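PDB 4RM7: acyl-CoA dehydrogenase from Slackia heliotrinireducens, which is a member of the acyl-CoA dehydrogenase family, with a beta-sheet middle domain between helical N- and C-terminal domains, and assembles from four chains. Local coordinates for residues F159-E164 with L210-V215; K204-S208 with Q357-Y362. The contacts are given in a common frame with arbitrary orientation. Numbering follows the deposited sequence.

Contact 1 of 2, residues F159-E164 with L210-V215; sequences FVNNGE and LPFATV
In the beta-sheet middle domain of the acyl-CoA dehydrogenase fold, the weakly bonded end of strand 151-161 runs antiparallel to 212-215 of strand 212-221, loosely paired, then leaves it through a type II beta turn, Val160 to Gly163. The chain turns a corner at Phe159, left-handed (54/46), so the strands before and after it belong to different sheets or faces. Asn161 (-55/127) and Asn162 (53/30) occupy the central turn positions, closed by Gly163 N to Val160 O at 2.8 Å. Asn161 and Phe212 come nearest in register, CA to CA 4.2 Å, and with Ala213 bury the most surface. Backbone hydrogen bonds, donor first, flank this pair: Val160 N to Ala213 O 2.8 Å, Ala213 N to Val160 O 2.9 Å (bent), and Asn162 N to Pro211 O 2.7 Å. Phe212, chi1 m, lays its ring beside the turn, with Phe159 O over one face, 4.1 Å from Phe212 CD2. Ala213 CB packs against the exit of the turn, 4.1 Å from Gly163 CA and 3.8 Å from Glu164 N. A CB on Gly163 would strike Val160 CG1. Val160, chi1 t, brings its CG2 to 4.0 Å from Val215 CG2.

Contact 2 of 2, residues K204-S208 with Q357-Y362; sequences KIGQS and QDCRGY
Gln357, already within helix 351-362, points its CB toward the loop 204-208, 4.3 Å from Gly206 CA; its side chain (m, t) extends alongside the loop, with OE1 3.3 Å from Ile205 O, two acceptors that make no bond, while Gln357 O is hydrogen-bonded to Tyr346 OH of the second subunit. Asp358 is the main polar partner: its CA lies 4.9 Å from Gly206 CA, and its chi1 m rotamer brings OD1 to 2.8 Å from Gln207 N as a hydrogen-bond acceptor. Gln207 itself is left-handed (59/50) and extended (m, t), so its NE2 donates to Asp358 O at 3.1 Å. A loop between two strands of the middle domain is thus hydrogen-bonded to a helix of the helical C-terminal domain. Arg360 leads away, its NH2 hydrogen-bonded to Gln339 OE1 and Ser335 O of the second subunit. Gly361 is bare where a CB would clash with the Gln207 amide; its C lies 3.7 Å from Gln207 NE2. Tyr362, chi1 m, places CE1 3.3 Å from Gln207 NE2, and its OH is hydrogen-bonded to Glu256 on helix 234-270.

From the N terminus, the chain first passes 159-164, where strand 151-161 ends. It then travels through strands and loops, with no helix, reaches 204-208, and closes contact 1 at 210-215, 46 residues on. Contact 2 therefore opens inside the loop that contact 1 closes, and is itself completed only at 357-362, after a long span that is mostly helix; the two loops cross rather than nest. Contact 1 joins neighbouring strands within the middle domain, whereas contact 2 ties that domain's loop to the helical C-terminal domain. Their centres are about 14 Å apart, and they meet where the Lys204 side chain of contact 2 lies by Leu210 and Phe212 of contact 1.

Contact 1 of 2, residues F159-E164 with L210-V215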
loop_
_atom_site.group_PDB
_atom_site.type_symbol
_atom_site.label_atom_id
_atom_site.label_comp_id
_atom_site.label_asym_id
_atom_site.label_seq_id
_atom_site.Cartn_x
_atom_site.Cartn_y
_atom_site.Cartn_z
ATOM N N PHE A 159 1.686 12.775 -28.753
ATOM C CA PHE A 159 0.592 13.184 -27.869
ATOM C C PHE A 159 0.086 14.594 -28.202
ATOM O O PHE A 159 -0.087 15.424 -27.319
ATOM C CB PHE A 159 1.040 13.107 -26.402
ATOM C CG PHE A 159 1.722 11.805 -26.035
ATOM C CD1 PHE A 159 1.082 10.589 -26.225
ATOM C CD2 PHE A 159 2.999 11.800 -25.483
ATOM C CE1 PHE A 159 1.709 9.379 -25.876
ATOM C CE2 PHE A 159 3.632 10.599 -25.137
ATOM C CZ PHE A 159 2.986 9.392 -25.329
ATOM N N VAL A 160 -0.128 14.865 -29.483
ATOM C CA VAL A 160 -0.588 16.175 -29.919
ATOM C C VAL A 160 -2.098 16.235 -29.855
ATOM O O VAL A 160 -2.777 15.684 -30.723
ATOM C CB VAL A 160 -0.132 16.488 -31.358
ATOM C CG1 VAL A 160 -0.633 17.855 -31.801
ATOM C CG2 VAL A 160 1.397 16.392 -31.472
ATOM N N ASN A 161 -2.630 16.901 -28.831
ATOM C CA ASN A 161 -4.076 17.032 -28.708
ATOM C C ASN A 161 -4.665 17.638 -29.957
ATOM O O ASN A 161 -4.231 18.697 -30.410
ATOM C CB ASN A 161 -4.489 17.881 -27.507
ATOM C CG ASN A 161 -5.946 18.328 -27.595
ATOM O OD1 ASN A 161 -6.236 19.465 -27.965
ATOM N ND2 ASN A 161 -6.866 17.419 -27.293
ATOM N N ASN A 162 -5.662 16.946 -30.497
ATOM C CA ASN A 162 -6.306 17.321 -31.762
ATOM C C ASN A 162 -5.323 17.519 -32.914
ATOM O O ASN A 162 -5.574 18.291 -33.847
ATOM C CB ASN A 162 -7.170 18.571 -31.599
ATOM C CG ASN A 162 -8.178 18.733 -32.749
ATOM O OD1 ASN A 162 -8.636 17.745 -33.347
ATOM N ND2 ASN A 162 -8.503 19.983 -33.078
ATOM N N GLY A 163 -4.213 16.790 -32.868
ATOM C CA GLY A 163 -3.202 16.893 -33.904
ATOM C C GLY A 163 -3.718 16.543 -35.281
ATOM O O GLY A 163 -3.290 17.109 -36.272
ATOM N N GLU A 164 -4.666 15.620 -35.324
ATOM C CA GLU A 164 -5.169 15.072 -36.570
ATOM C C GLU A 164 -5.945 16.066 -37.418
ATOM O O GLU A 164 -5.897 16.003 -38.643
ATOM C CB GLU A 164 -6.054 13.872 -36.271
ATOM C CG GLU A 164 -6.442 13.076 -37.480
ATOM C CD GLU A 164 -7.328 11.904 -37.122
ATOM O OE1 GLU A 164 -7.502 11.636 -35.912
ATOM O OE2 GLU A 164 -7.861 11.260 -38.048
ATOM N N LEU A 210 -10.444 14.083 -25.710
ATOM C CA LEU A 210 -9.201 14.779 -25.908
ATOM C C LEU A 210 -8.357 13.899 -26.818
ATOM O O LEU A 210 -7.338 13.350 -26.414
ATOM C CB LEU A 210 -8.533 14.981 -24.555
ATOM C CG LEU A 210 -7.511 16.094 -24.362
ATOM C CD1 LEU A 210 -8.104 17.454 -24.675
ATOM C CD2 LEU A 210 -6.953 16.062 -22.951
ATOM N N PRO A 211 -8.789 13.742 -28.062
ATOM C CA PRO A 211 -8.073 12.880 -29.003
ATOM C C PRO A 211 -6.719 13.430 -29.360
ATOM O O PRO A 211 -6.627 14.582 -29.733
ATOM C CB PRO A 211 -8.947 12.939 -30.246
ATOM C CG PRO A 211 -9.605 14.251 -30.160
ATOM C CD PRO A 211 -9.914 14.423 -28.709
ATOM N N PHE A 212 -5.696 12.593 -29.269
ATOM C CA PHE A 212 -4.313 12.947 -29.536
ATOM C C PHE A 212 -3.803 12.329 -30.832
ATOM O O PHE A 212 -4.402 11.420 -31.345
ATOM C CB PHE A 212 -3.433 12.399 -28.422
ATOM C CG PHE A 212 -3.602 13.082 -27.110
ATOM C CD1 PHE A 212 -3.302 12.419 -25.939
ATOM C CD2 PHE A 212 -4.038 14.390 -27.037
ATOM C CE1 PHE A 212 -3.459 13.048 -24.714
ATOM C CE2 PHE A 212 -4.185 15.029 -25.822
ATOM C CZ PHE A 212 -3.901 14.354 -24.659
ATOM N N ALA A 213 -2.671 12.804 -31.340
ATOM C CA ALA A 213 -2.044 12.191 -32.503
ATOM C C ALA A 213 -0.544 12.306 -32.406
ATOM O O ALA A 213 -0.028 13.195 -31.730
ATOM C CB ALA A 213 -2.523 12.844 -33.793
ATOM N N THR A 214 0.143 11.388 -33.080
ATOM C CA THR A 214 1.553 11.548 -33.395
ATOM C C THR A 214 1.629 12.301 -34.715
ATOM O O THR A 214 0.931 11.959 -35.674
ATOM C CB THR A 214 2.286 10.191 -33.511
ATOM O OG1 THR A 214 2.180 9.470 -32.277
ATOM C CG2 THR A 214 3.749 10.395 -33.839
ATOM N N VAL A 215 2.457 13.336 -34.767
ATOM C CA VAL A 215 2.594 14.114 -35.986
ATOM C C VAL A 215 4.038 14.133 -36.447
ATOM O O VAL A 215 4.925 14.563 -35.711
ATOM C CB VAL A 215 2.101 15.565 -35.799
ATOM C CG1 VAL A 215 2.253 16.327 -37.086
ATOM C CG2 VAL A 215 0.651 15.581 -35.348
#

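Contact 2 of 2, residues K204-S208 with Q357-Y362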
loop_
_atom_site.group_PDB
_atom_site.type_symbol
_atom_site.label_atom_id
_atom_site.label_comp_id
_atom_site.label_asym_id
_atom_site.label_seq_id
_atom_site.Cartn_x
_atom_site.Cartn_y
_atom_site.Cartn_z
ATOM N N LYS A 204 -6.786 6.229 -27.218
ATOM C CA LYS A 204 -6.457 5.852 -25.857
ATOM C C LYS A 204 -7.633 5.183 -25.184
ATOM O O LYS A 204 -8.735 5.294 -25.656
ATOM C CB LYS A 204 -6.045 7.064 -25.056
ATOM C CG LYS A 204 -5.299 8.105 -25.835
ATOM C CD LYS A 204 -6.134 9.358 -25.930
ATOM C CE LYS A 204 -5.910 10.273 -24.755
ATOM N NZ LYS A 204 -6.575 11.568 -25.022
ATOM N N ILE A 205 -7.394 4.483 -24.084
ATOM C CA ILE A 205 -8.459 3.734 -23.413
ATOM C C ILE A 205 -9.366 4.674 -22.608
ATOM O O ILE A 205 -10.463 4.294 -22.198
ATOM C CB ILE A 205 -7.900 2.626 -22.468
ATOM C CG1 ILE A 205 -7.217 3.260 -21.249
ATOM C CG2 ILE A 205 -6.960 1.694 -23.217
ATOM C CD1 ILE A 205 -6.653 2.280 -20.261
ATOM N N GLY A 206 -8.906 5.901 -22.381
ATOM C CA GLY A 206 -9.697 6.887 -21.671
ATOM C C GLY A 206 -9.486 8.279 -22.227
ATOM O O GLY A 206 -8.677 8.464 -23.138
ATOM N N GLN A 207 -10.215 9.249 -21.678
ATOM C CA GLN A 207 -10.145 10.653 -22.100
ATOM C C GLN A 207 -10.497 10.822 -23.563
ATOM O O GLN A 207 -9.769 11.475 -24.302
ATOM C CB GLN A 207 -8.755 11.232 -21.828
ATOM C CG GLN A 207 -8.370 11.147 -20.364
ATOM C CD GLN A 207 -6.955 11.575 -20.113
ATOM O OE1 GLN A 207 -6.262 12.038 -21.028
ATOM N NE2 GLN A 207 -6.506 11.429 -18.871
ATOM N N SER A 208 -11.624 10.235 -23.952
ATOM C CA SER A 208 -12.105 10.199 -25.332
ATOM C C SER A 208 -12.243 11.575 -25.991
ATOM O O SER A 208 -12.024 11.715 -27.190
ATOM C CB SER A 208 -13.450 9.477 -25.374
ATOM O OG SER A 208 -13.302 8.111 -25.002
ATOM N N GLN A 357 -10.596 5.026 -15.779
ATOM C CA GLN A 357 -9.720 5.059 -16.937
ATOM C C GLN A 357 -9.110 6.438 -17.175
ATOM O O GLN A 357 -7.925 6.537 -17.446
ATOM C CB GLN A 357 -10.486 4.600 -18.168
ATOM C CG GLN A 357 -10.865 3.128 -18.109
ATOM C CD GLN A 357 -11.769 2.708 -19.255
ATOM O OE1 GLN A 357 -12.543 3.500 -19.799
ATOM N NE2 GLN A 357 -11.679 1.457 -19.619
ATOM N N ASP A 358 -9.922 7.489 -17.086
ATOM C CA ASP A 358 -9.424 8.862 -17.182
ATOM C C ASP A 358 -8.311 9.093 -16.173
ATOM O O ASP A 358 -7.210 9.567 -16.513
ATOM C CB ASP A 358 -10.532 9.896 -16.933
ATOM C CG ASP A 358 -11.582 9.920 -18.027
ATOM O OD1 ASP A 358 -11.311 9.456 -19.158
ATOM O OD2 ASP A 358 -12.692 10.418 -17.753
ATOM N N CYS A 359 -8.589 8.771 -14.916
ATOM C CA CYS A 359 -7.626 9.102 -13.867
ATOM C C CYS A 359 -6.305 8.353 -14.050
ATOM O O CYS A 359 -5.241 8.907 -13.811
ATOM C CB CYS A 359 -8.229 8.832 -12.509
ATOM S SG CYS A 359 -9.546 10.032 -12.097
ATOM N N ARG A 360 -6.369 7.115 -14.532
ATOM C CA ARG A 360 -5.155 6.358 -14.817
ATOM C C ARG A 360 -4.300 7.096 -15.824
ATOM O O ARG A 360 -3.084 7.058 -15.739
ATOM C CB ARG A 360 -5.482 4.963 -15.351
ATOM C CG ARG A 360 -4.251 4.093 -15.592
ATOM C CD ARG A 360 -3.626 3.682 -14.267
ATOM N NE ARG A 360 -2.307 3.035 -14.385
ATOM C CZ ARG A 360 -1.189 3.654 -14.765
ATOM N NH1 ARG A 360 -1.218 4.939 -15.111
ATOM N NH2 ARG A 360 -0.046 2.980 -14.830
ATOM N N GLY A 361 -4.948 7.767 -16.771
ATOM C CA GLY A 361 -4.263 8.542 -17.798
ATOM C C GLY A 361 -3.555 9.780 -17.257
ATOM O O GLY A 361 -2.496 10.177 -17.729
ATOM N N TYR A 362 -4.129 10.388 -16.238
ATOM C CA TYR A 362 -3.480 11.500 -15.579
ATOM C C TYR A 362 -2.101 11.140 -14.990
ATOM O O TYR A 362 -1.266 12.005 -14.780
ATOM C CB TYR A 362 -4.411 12.043 -14.503
ATOM C CG TYR A 362 -5.648 12.709 -15.071
ATOM C CD1 TYR A 362 -5.601 13.386 -16.290
ATOM C CD2 TYR A 362 -6.861 12.653 -14.403
ATOM C CE1 TYR A 362 -6.726 14.000 -16.808
ATOM C CE2 TYR A 362 -7.989 13.269 -14.912
ATOM C CZ TYR A 362 -7.917 13.943 -16.108
ATOM O OH TYR A 362 -9.043 14.550 -16.608
#